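Local coordinates for AlkZ (Streptomyces sahachiroi, PDB 5UUJ), which belongs to the AlkZ-like family of DNA glycosylases, proteins built from helical, helix-turn-helix-related elements together with a small beta-sheet, at residues E225-D228 with R229-L233; T116-Q119 with V120-L123; L349-K352 with A353-E357; S192-G195 with A196-K200. One frame throughout, in Å; residues are numbered along the deposited sequence.

Contact 1 of 4, residues E225-D228 with R229-L233; sequences ETFD and RWLSL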
loop_
_atom_site.group_PDB
_atom_site.type_symbol
_atom_site.label_atom_id
_atom_site.label_comp_id
_atom_site.label_asym_id
_atom_site.label_seq_id
_atom_site.Cartn_x
_atom_site.Cartn_y
_atom_site.Cartn_z
ATOM N N GLU A 225 13.039 11.404 -2.816
ATOM C CA GLU A 225 11.885 11.809 -3.613
ATOM C C GLU A 225 10.931 10.642 -3.836
ATOM O O GLU A 225 9.714 10.782 -3.709
ATOM C CB GLU A 225 12.338 12.374 -4.963
ATOM C CG GLU A 225 11.192 12.769 -5.885
ATOM C CD GLU A 225 11.662 13.462 -7.151
ATOM O OE1 GLU A 225 12.891 13.570 -7.356
ATOM O OE2 GLU A 225 10.800 13.900 -7.943
ATOM N N THR A 226 11.500 9.493 -4.174
ATOM C CA THR A 226 10.723 8.288 -4.430
ATOM C C THR A 226 9.990 7.843 -3.169
ATOM O O THR A 226 8.836 7.416 -3.231
ATOM C CB THR A 226 11.628 7.155 -4.940
ATOM O OG1 THR A 226 12.168 7.524 -6.216
ATOM C CG2 THR A 226 10.859 5.849 -5.078
ATOM N N PHE A 227 10.659 7.955 -2.026
ATOM C CA PHE A 227 10.058 7.583 -0.754
ATOM C C PHE A 227 8.829 8.433 -0.441
ATOM O O PHE A 227 7.772 7.903 -0.091
ATOM C CB PHE A 227 11.074 7.714 0.379
ATOM C CG PHE A 227 10.461 7.637 1.747
ATOM C CD1 PHE A 227 10.097 6.417 2.288
ATOM C CD2 PHE A 227 10.239 8.786 2.487
ATOM C CE1 PHE A 227 9.528 6.342 3.544
ATOM C CE2 PHE A 227 9.672 8.717 3.746
ATOM C CZ PHE A 227 9.317 7.491 4.273
ATOM N N ASP A 228 8.965 9.748 -0.574
ATOM C CA ASP A 228 7.894 10.661 -0.195
ATOM C C ASP A 228 6.784 10.658 -1.246
ATOM O O ASP A 228 5.647 11.020 -0.951
ATOM C CB ASP A 228 8.442 12.077 0.011
ATOM C CG ASP A 228 7.480 12.976 0.782
ATOM O OD1 ASP A 228 6.760 12.470 1.668
ATOM O OD2 ASP A 228 7.454 14.193 0.512
ATOM N N ARG A 229 7.111 10.243 -2.467
ATOM C CA ARG A 229 6.087 10.056 -3.491
ATOM C C ARG A 229 5.171 8.900 -3.102
ATOM O O ARG A 229 3.946 9.006 -3.182
ATOM C CB ARG A 229 6.706 9.789 -4.864
ATOM C CG ARG A 229 5.653 9.575 -5.950
ATOM C CD ARG A 229 6.233 9.638 -7.343
ATOM N NE ARG A 229 7.044 8.460 -7.646
ATOM C CZ ARG A 229 8.270 8.488 -8.164
ATOM N NH1 ARG A 229 8.865 9.642 -8.450
ATOM N NH2 ARG A 229 8.910 7.350 -8.398
ATOM N N TRP A 230 5.777 7.793 -2.687
ATOM C CA TRP A 230 5.029 6.649 -2.177
ATOM C C TRP A 230 4.238 7.029 -0.926
ATOM O O TRP A 230 3.063 6.692 -0.800
ATOM C CB TRP A 230 5.979 5.490 -1.867
ATOM C CG TRP A 230 5.383 4.443 -0.987
ATOM C CD1 TRP A 230 4.554 3.427 -1.365
ATOM C CD2 TRP A 230 5.575 4.300 0.426
ATOM N NE1 TRP A 230 4.213 2.663 -0.275
ATOM C CE2 TRP A 230 4.827 3.176 0.836
ATOM C CE3 TRP A 230 6.304 5.011 1.384
ATOM C CZ2 TRP A 230 4.786 2.750 2.161
ATOM C CZ3 TRP A 230 6.264 4.585 2.700
ATOM C CH2 TRP A 230 5.510 3.464 3.076
ATOM N N LEU A 231 4.886 7.747 -0.016
ATOM C CA LEU A 231 4.279 8.095 1.261
ATOM C C LEU A 231 3.087 9.034 1.112
ATOM O O LEU A 231 2.016 8.771 1.656
ATOM C CB LEU A 231 5.316 8.741 2.185
ATOM C CG LEU A 231 4.836 9.091 3.598
ATOM C CD1 LEU A 231 4.596 7.832 4.424
ATOM C CD2 LEU A 231 5.830 10.008 4.292
ATOM N N SER A 232 3.273 10.129 0.378
ATOM C CA SER A 232 2.312 11.228 0.414
ATOM C C SER A 232 2.237 12.050 -0.869
ATOM O O SER A 232 1.772 13.186 -0.842
ATOM C CB SER A 232 2.663 12.158 1.572
ATOM O OG SER A 232 3.877 12.837 1.308
ATOM N N LEU A 233 2.681 11.479 -1.985
ATOM C CA LEU A 233 2.780 12.222 -3.239
ATOM C C LEU A 233 3.589 13.500 -3.028
ATOM O O LEU A 233 3.193 14.586 -3.457
ATOM C CB LEU A 233 1.389 12.550 -3.797
ATOM C CG LEU A 233 0.486 11.355 -4.122
ATOM C CD1 LEU A 233 -0.869 11.829 -4.633
ATOM C CD2 LEU A 233 1.140 10.434 -5.142
HETATM O O HOH W 1 7.973 12.651 -7.480
#

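Contact 2 of 4, residues T116-Q119 with V120-L123; sequences TPRQ and VDEL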
loop_
_atom_site.group_PDB
_atom_site.type_symbol
_atom_site.label_atom_id
_atom_site.label_comp_id
_atom_site.label_asym_id
_atom_site.label_seq_id
_atom_site.Cartn_x
_atom_site.Cartn_y
_atom_site.Cartn_z
ATOM N N THR A 116 -13.236 23.261 9.127
ATOM C CA THR A 116 -12.058 24.021 9.525
ATOM C C THR A 116 -11.086 23.135 10.309
ATOM O O THR A 116 -11.465 22.065 10.775
ATOM C CB THR A 116 -12.437 25.240 10.385
ATOM O OG1 THR A 116 -12.897 24.803 11.669
ATOM C CG2 THR A 116 -13.522 26.065 9.701
ATOM N N PRO A 117 -9.824 23.577 10.445
ATOM C CA PRO A 117 -8.851 22.840 11.262
ATOM C C PRO A 117 -9.300 22.701 12.715
ATOM O O PRO A 117 -9.092 21.649 13.325
ATOM C CB PRO A 117 -7.582 23.694 11.158
ATOM C CG PRO A 117 -7.732 24.440 9.880
ATOM C CD PRO A 117 -9.201 24.714 9.745
ATOM N N ARG A 118 -9.905 23.751 13.260
ATOM C CA ARG A 118 -10.440 23.696 14.616
ATOM C C ARG A 118 -11.463 22.573 14.716
ATOM O O ARG A 118 -11.464 21.797 15.672
ATOM C CB ARG A 118 -11.080 25.031 15.008
ATOM C CG ARG A 118 -11.669 25.057 16.415
ATOM C CD ARG A 118 -10.585 25.114 17.477
ATOM N NE ARG A 118 -11.074 24.687 18.788
ATOM C CZ ARG A 118 -10.943 23.458 19.286
ATOM N NH1 ARG A 118 -10.328 22.505 18.592
ATOM N NH2 ARG A 118 -11.428 23.178 20.489
ATOM N N GLN A 119 -12.327 22.491 13.711
ATOM C CA GLN A 119 -13.388 21.495 13.690
ATOM C C GLN A 119 -12.858 20.077 13.482
ATOM O O GLN A 119 -13.458 19.118 13.958
ATOM C CB GLN A 119 -14.403 21.838 12.604
ATOM C CG GLN A 119 -15.349 22.953 12.998
ATOM C CD GLN A 119 -16.169 23.454 11.832
ATOM O OE1 GLN A 119 -15.716 23.447 10.689
ATOM N NE2 GLN A 119 -17.391 23.891 12.115
ATOM N N VAL A 120 -11.746 19.941 12.766
ATOM C CA VAL A 120 -11.126 18.631 12.592
ATOM C C VAL A 120 -10.659 18.114 13.953
ATOM O O VAL A 120 -10.841 16.940 14.271
ATOM C CB VAL A 120 -9.941 18.679 11.596
ATOM C CG1 VAL A 120 -9.134 17.385 11.632
ATOM C CG2 VAL A 120 -10.448 18.928 10.185
ATOM N N ASP A 121 -10.076 18.998 14.758
ATOM C CA ASP A 121 -9.632 18.627 16.099
ATOM C C ASP A 121 -10.812 18.192 16.959
ATOM O O ASP A 121 -10.735 17.188 17.667
ATOM C CB ASP A 121 -8.902 19.791 16.777
ATOM C CG ASP A 121 -7.550 20.084 16.153
ATOM O OD1 ASP A 121 -7.060 19.262 15.348
ATOM O OD2 ASP A 121 -6.971 21.142 16.484
ATOM N N GLU A 122 -11.900 18.955 16.900
ATOM C CA GLU A 122 -13.098 18.633 17.664
ATOM C C GLU A 122 -13.641 17.269 17.258
ATOM O O GLU A 122 -14.017 16.461 18.109
ATOM C CB GLU A 122 -14.169 19.704 17.467
ATOM C CG GLU A 122 -13.812 21.054 18.062
ATOM C CD GLU A 122 -14.788 22.144 17.661
ATOM O OE1 GLU A 122 -15.765 21.840 16.945
ATOM O OE2 GLU A 122 -14.580 23.307 18.058
ATOM N N LEU A 123 -13.670 17.016 15.953
ATOM C CA LEU A 123 -14.147 15.742 15.430
ATOM C C LEU A 123 -13.258 14.591 15.869
ATOM O O LEU A 123 -13.749 13.508 16.178
ATOM C CB LEU A 123 -14.216 15.783 13.908
ATOM C CG LEU A 123 -15.344 16.631 13.333
ATOM C CD1 LEU A 123 -15.071 16.905 11.867
ATOM C CD2 LEU A 123 -16.690 15.940 13.520
HETATM O O HOH W 2 -6.444 20.429 12.826
HETATM O O HOH W 3 -17.881 23.766 15.239
#

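Contact 3 of 4, residues L349-K352 with A353-E357; sequences LPVK and AVEKE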
loop_
_atom_site.group_PDB
_atom_site.type_symbol
_atom_site.label_atom_id
_atom_site.label_comp_id
_atom_site.label_asym_id
_atom_site.label_seq_id
_atom_site.Cartn_x
_atom_site.Cartn_y
_atom_site.Cartn_z
ATOM N N LEU A 349 6.769 -13.788 -25.262
ATOM C CA LEU A 349 6.648 -14.420 -23.953
ATOM C C LEU A 349 6.578 -15.942 -24.093
ATOM O O LEU A 349 5.722 -16.451 -24.817
ATOM C CB LEU A 349 5.406 -13.906 -23.226
ATOM C CG LEU A 349 5.255 -12.383 -23.149
ATOM C CD1 LEU A 349 3.959 -12.007 -22.450
ATOM C CD2 LEU A 349 6.443 -11.753 -22.441
ATOM N N PRO A 350 7.477 -16.676 -23.408
ATOM C CA PRO A 350 7.415 -18.142 -23.482
ATOM C C PRO A 350 6.080 -18.684 -22.978
ATOM O O PRO A 350 5.753 -18.510 -21.806
ATOM C CB PRO A 350 8.569 -18.596 -22.578
ATOM C CG PRO A 350 9.485 -17.431 -22.505
ATOM C CD PRO A 350 8.612 -16.218 -22.586
ATOM N N VAL A 351 5.330 -19.341 -23.856
ATOM C CA VAL A 351 3.955 -19.727 -23.553
ATOM C C VAL A 351 3.854 -20.640 -22.330
ATOM O O VAL A 351 2.899 -20.551 -21.560
ATOM C CB VAL A 351 3.297 -20.426 -24.765
ATOM C CG1 VAL A 351 3.958 -21.771 -25.056
ATOM C CG2 VAL A 351 1.801 -20.596 -24.538
ATOM N N LYS A 352 4.841 -21.505 -22.139
ATOM C CA LYS A 352 4.792 -22.464 -21.044
ATOM C C LYS A 352 5.042 -21.782 -19.704
ATOM O O LYS A 352 4.457 -22.161 -18.690
ATOM C CB LYS A 352 5.801 -23.588 -21.280
ATOM C CG LYS A 352 5.395 -24.520 -22.418
ATOM C CD LYS A 352 6.411 -25.624 -22.652
ATOM C CE LYS A 352 5.907 -26.617 -23.692
ATOM N NZ LYS A 352 6.897 -27.697 -23.976
ATOM N N ALA A 353 5.902 -20.769 -19.702
ATOM C CA ALA A 353 6.154 -19.999 -18.490
ATOM C C ALA A 353 4.909 -19.210 -18.102
ATOM O O ALA A 353 4.566 -19.112 -16.924
ATOM C CB ALA A 353 7.336 -19.065 -18.686
ATOM N N VAL A 354 4.232 -18.652 -19.100
ATOM C CA VAL A 354 3.000 -17.908 -18.867
ATOM C C VAL A 354 1.914 -18.831 -18.321
ATOM O O VAL A 354 1.199 -18.477 -17.381
ATOM C CB VAL A 354 2.507 -17.229 -20.162
ATOM C CG1 VAL A 354 1.165 -16.525 -19.941
ATOM C CG2 VAL A 354 3.548 -16.239 -20.660
ATOM N N GLU A 355 1.798 -20.016 -18.911
ATOM C CA GLU A 355 0.791 -20.983 -18.493
ATOM C C GLU A 355 1.018 -21.445 -17.055
ATOM O O GLU A 355 0.065 -21.723 -16.329
ATOM C CB GLU A 355 0.780 -22.185 -19.444
ATOM C CG GLU A 355 0.054 -21.904 -20.756
ATOM C CD GLU A 355 0.121 -23.056 -21.739
ATOM O OE1 GLU A 355 -0.564 -22.978 -22.781
ATOM O OE2 GLU A 355 0.856 -24.032 -21.478
ATOM N N LYS A 356 2.279 -21.521 -16.642
ATOM C CA LYS A 356 2.593 -21.907 -15.273
ATOM C C LYS A 356 2.141 -20.817 -14.303
ATOM O O LYS A 356 1.604 -21.106 -13.234
ATOM C CB LYS A 356 4.090 -22.179 -15.118
ATOM C CG LYS A 356 4.493 -22.712 -13.750
ATOM C CD LYS A 356 3.641 -23.908 -13.337
ATOM C CE LYS A 356 4.228 -24.637 -12.138
ATOM N NZ LYS A 356 5.506 -25.322 -12.469
ATOM N N GLU A 357 2.356 -19.564 -14.684
ATOM C CA GLU A 357 1.885 -18.443 -13.882
ATOM C C GLU A 357 0.359 -18.418 -13.836
ATOM O O GLU A 357 -0.228 -18.124 -12.797
ATOM C CB GLU A 357 2.422 -17.121 -14.431
ATOM C CG GLU A 357 3.818 -16.772 -13.939
ATOM C CD GLU A 357 3.859 -16.531 -12.441
ATOM O OE1 GLU A 357 3.437 -15.442 -11.992
ATOM O OE2 GLU A 357 4.308 -17.439 -11.711
#

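Contact 4 of 4, residues S192-G195 with A196-K200; sequences SQFG and ADWGK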
loop_
_atom_site.group_PDB
_atom_site.type_symbol
_atom_site.label_atom_id
_atom_site.label_comp_id
_atom_site.label_asym_id
_atom_site.label_seq_id
_atom_site.Cartn_x
_atom_site.Cartn_y
_atom_site.Cartn_z
ATOM N N SER A 192 -9.587 0.249 21.088
ATOM C CA SER A 192 -10.529 -0.681 21.705
ATOM C C SER A 192 -10.618 -2.000 20.936
ATOM O O SER A 192 -10.870 -3.050 21.526
ATOM C CB SER A 192 -11.923 -0.046 21.818
ATOM O OG SER A 192 -12.526 0.130 20.547
ATOM N N GLN A 193 -10.404 -1.958 19.625
ATOM C CA GLN A 193 -10.511 -3.170 18.814
ATOM C C GLN A 193 -9.277 -4.061 18.921
ATOM O O GLN A 193 -9.393 -5.283 18.906
ATOM C CB GLN A 193 -10.755 -2.818 17.344
ATOM C CG GLN A 193 -10.899 -4.041 16.451
ATOM C CD GLN A 193 -11.542 -3.728 15.114
ATOM O OE1 GLN A 193 -12.646 -4.187 14.826
ATOM N NE2 GLN A 193 -10.852 -2.947 14.287
ATOM N N PHE A 194 -8.100 -3.453 19.034
ATOM C CA PHE A 194 -6.850 -4.206 18.957
ATOM C C PHE A 194 -6.128 -4.345 20.300
ATOM O O PHE A 194 -5.156 -5.088 20.404
ATOM C CB PHE A 194 -5.932 -3.552 17.923
ATOM C CG PHE A 194 -6.519 -3.529 16.542
ATOM C CD1 PHE A 194 -6.699 -4.709 15.835
ATOM C CD2 PHE A 194 -6.907 -2.335 15.954
ATOM C CE1 PHE A 194 -7.250 -4.697 14.565
ATOM C CE2 PHE A 194 -7.457 -2.317 14.682
ATOM C CZ PHE A 194 -7.630 -3.500 13.991
ATOM N N GLY A 195 -6.608 -3.639 21.320
ATOM C CA GLY A 195 -6.092 -3.790 22.670
ATOM C C GLY A 195 -4.581 -3.671 22.790
ATOM O O GLY A 195 -3.990 -2.673 22.383
ATOM N N ALA A 196 -3.958 -4.703 23.350
ATOM C CA ALA A 196 -2.523 -4.689 23.615
ATOM C C ALA A 196 -1.685 -4.645 22.337
ATOM O O ALA A 196 -0.491 -4.359 22.390
ATOM C CB ALA A 196 -2.140 -5.897 24.444
ATOM N N ASP A 197 -2.303 -4.934 21.196
ATOM C CA ASP A 197 -1.607 -4.849 19.915
ATOM C C ASP A 197 -1.515 -3.416 19.395
ATOM O O ASP A 197 -0.770 -3.145 18.459
ATOM C CB ASP A 197 -2.300 -5.723 18.868
ATOM C CG ASP A 197 -2.037 -7.197 19.076
ATOM O OD1 ASP A 197 -0.897 -7.553 19.440
ATOM O OD2 ASP A 197 -2.972 -8.000 18.880
ATOM N N TRP A 198 -2.278 -2.505 19.993
ATOM C CA TRP A 198 -2.260 -1.110 19.573
ATOM C C TRP A 198 -1.330 -0.294 20.455
ATOM O O TRP A 198 -1.670 0.041 21.589
ATOM C CB TRP A 198 -3.666 -0.514 19.607
ATOM C CG TRP A 198 -3.729 0.878 19.068
ATOM C CD1 TRP A 198 -3.849 2.034 19.785
ATOM C CD2 TRP A 198 -3.670 1.265 17.689
ATOM N NE1 TRP A 198 -3.875 3.115 18.937
ATOM C CE2 TRP A 198 -3.766 2.670 17.646
ATOM C CE3 TRP A 198 -3.549 0.558 16.489
ATOM C CZ2 TRP A 198 -3.743 3.382 16.447
ATOM C CZ3 TRP A 198 -3.527 1.266 15.300
ATOM C CH2 TRP A 198 -3.625 2.664 15.289
ATOM N N GLY A 199 -0.154 0.022 19.925
ATOM C CA GLY A 199 0.822 0.812 20.649
ATOM C C GLY A 199 0.488 2.287 20.587
ATOM O O GLY A 199 -0.218 2.742 19.685
ATOM N N LYS A 200 0.988 3.036 21.565
ATOM C CA LYS A 200 0.817 4.482 21.597
ATOM C C LYS A 200 1.540 5.078 20.399
ATOM O O LYS A 200 2.629 4.629 20.040
ATOM C CB LYS A 200 1.360 5.066 22.902
ATOM C CG LYS A 200 0.864 4.346 24.155
ATOM C CD LYS A 200 1.783 4.561 25.349
ATOM C CE LYS A 200 1.617 5.946 25.948
ATOM N NZ LYS A 200 2.325 6.058 27.254
#

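Contact 1 of 4, residues E225-D228 with R229-L233
The rings of Phe227 and Trp230 meet obliquely, planes 45° apart, with Phe227 CE1 resting 3.8 Å from Trp230 CZ3; Tyr215 and the phenyl ring meet edge-to-face. At the indole edge, in its plane, lies the carbonyl oxygen of Phe227, 3.6 Å from Trp230 CE3. Leu231 CD2 approaches the phenyl ring obliquely too, 4.1 Å from Phe227 CE2, the two side chains running side by side. Around the guanidinium of Arg229, Thr226 CA lies over one face and a water lies in plane at the edge; that water accepts from Arg229 NH1 and donates to Glu225 OE2, joining two opposite charges without direct contact. The bend at chi3 (72°) folds Arg229 back over the preceding turn, and its NH2 reaches the carbonyl oxygen of Pro294. Asp228 OD1 receives Ser232 OG at 2.9 Å from above the carboxylate plane and is also bonded to Thr236 OG1; a serine hydroxyl one turn after Asp228 can reach back to its carboxylate. Leu233 has left helical angles, with positive phi. Large apolar groups suit the inner side, where helices 204-219 and 91-100 receive Phe227, Trp230 and Leu231. The chemistry is thus divided round the helix: aromatic and aliphatic groups fill a buried interface, Arg229 and Glu225 share a water toward the exposed side, and the buried Asp228 carboxylate is hydrogen-bonded by Ser232 and Thr236 hydroxyls, which may favour its charged form.

Contact 2 of 4, residues T116-Q119 with V120-L123
Two torsions shape the meeting of Arg118 with Glu122. The arginine chain bends at chi2 (74°), laying its guanidinium over the next turn, while Glu122 CG stands anti to its own carbonyl carbon (chi1 -67°) and the chain extends beyond it. Glu122 OE2 consequently sits over one face of the guanidinium, offset toward the rim, 3.8 Å from Arg118 NE. This is a long salt bridge of charges alone, since no N-H points at the oxygen. At the edge of the same group Asp121 CB lies in plane, 3.6 Å from Arg118 NH1. Asp121 OD2 stays beyond salt-bridge distance of that nitrogen, 4.2 Å from Arg118 NH1; OD1 pairs with Arg172, and a water links it to Pro117 O. At the start of helix 117-130, Thr116 and Gln119 form a capping box: Gln119 N donates to Thr116 OG1 at 3.1 Å, and Thr116 N returns an almost straight bond to Gln119 OE1 at 2.9 Å, in the amide plane on a lone pair. First-turn N-H groups have no preceding helical carbonyl to bond, so Pro117, lacking one, costs nothing there. Val120 and Leu123 supply the apolar side, packing on helix 162-172. The cap thus satisfies Gln119 N, which the helix itself cannot, while the charge pairs Arg118-Glu122 and Asp121-Arg172 balance opposite charges along the same first turns.

Contact 3 of 4, residues L349-K352 with A353-E357
Leu349 CB touches Val354 CG2 at 3.9 Å, an apolar contact that spans the start of helix 351-365. Val354 has CG1 anti to its backbone N (chi1 176°), which leaves CG2 beside that nitrogen and directed back to the preceding turn, where it also lies 3.4 Å from Pro350 O. One residue further, Val351 and Glu355 run side by side. Glu355 CG lies beside its own backbone N (chi1 -78°), which brings it over the preceding turn, 3.3 Å from Val351 O; the chain then runs extended along the valine, and OE1 meets Val351 CG2 at 3.8 Å. Pro350, at the N-cap position, has no side-chain acceptor to cap with; instead its carbonyl oxygen starts the helical ladder, accepting from Val354 N at 3.1 Å and weakly from Ala353 N. The alanine methyl meets CB of the pyrrolidine at 4.1 Å. Lys352, Glu355 and Lys356 carry the charged groups that suit the exposed surface. The buried Glu357 carboxylate has partners elsewhere, a salt bridge to Arg25 and a bond from Leu283 N. On the inner side, Val354 lies on Val340 of strand 337-342 and Val372 of strand 372-374, and Leu349 also meets Val340: the helix packs against the two strands it connects in a beta-alpha-beta unit.

Contact 4 of 4, residues S192-G195 with A196-K200
Apolar contact is carried by Phe194 and Trp198, whose CB atoms stand 4.1 Å apart across the turn. Their rings approach only obliquely, Phe194 CD2 and Trp198 CE3 being the nearest ring atoms, about 4.5 Å apart. The indole is placed by a chi1 of -175°, which sets CG anti to the backbone N. One face of the phenyl ring carries Gln193 CG, 4.0 Å above its centre. Phe194 is buried, and both aromatic side chains rest on Met74 of strand 74-77, where large apolar groups are suited. Hydrogen bonding comes from the backbone. Asp197 N donates to Phe194 O at 3.0 Å, closing a type II' beta turn over residues 194-197. Trp198 N donates to Gly195 O at 2.9 Å, approaching from well above the carbonyl plane; this second bond spans Ala196 and Asp197, whose angles are those of a 3-10 turn. Asp197 CB packs against the first acceptor, 3.3 Å from Phe194 O, and the residue is exposed, as suits its charge. Backbone shape explains the glycine: phi 52° with psi -124° is a conformation natural to this residue, which is favoured at the second position of a type II' turn. Two overlapping turns thus follow helix 190-194, using Phe194 O and Gly195 O as acceptors in succession, so that backbone polar groups at the helix end are paired locally as the chain changes direction.

How the contacts relate
Along the chain the contacts follow in series: contact 2, contact 4, contact 1 and contact 3, all within the AlkZ-like glycosylase region. Each is local to a helix or its end. Contacts 2 and 3 treat helix starts, contact 1 runs to the end of its helix, and contact 4 covers a helix end and the turn beyond. None touches another; centres of contacts 2 and 4 are 25 Å apart and those of contacts 1 and 2 are 26 Å apart. Contact 3 lies across the chain's centre from contacts 2 and 4, 54 Å and 45 Å away between centres. The four are independent local features of separate helices, and only contact 3 is tied to the five-stranded sheet.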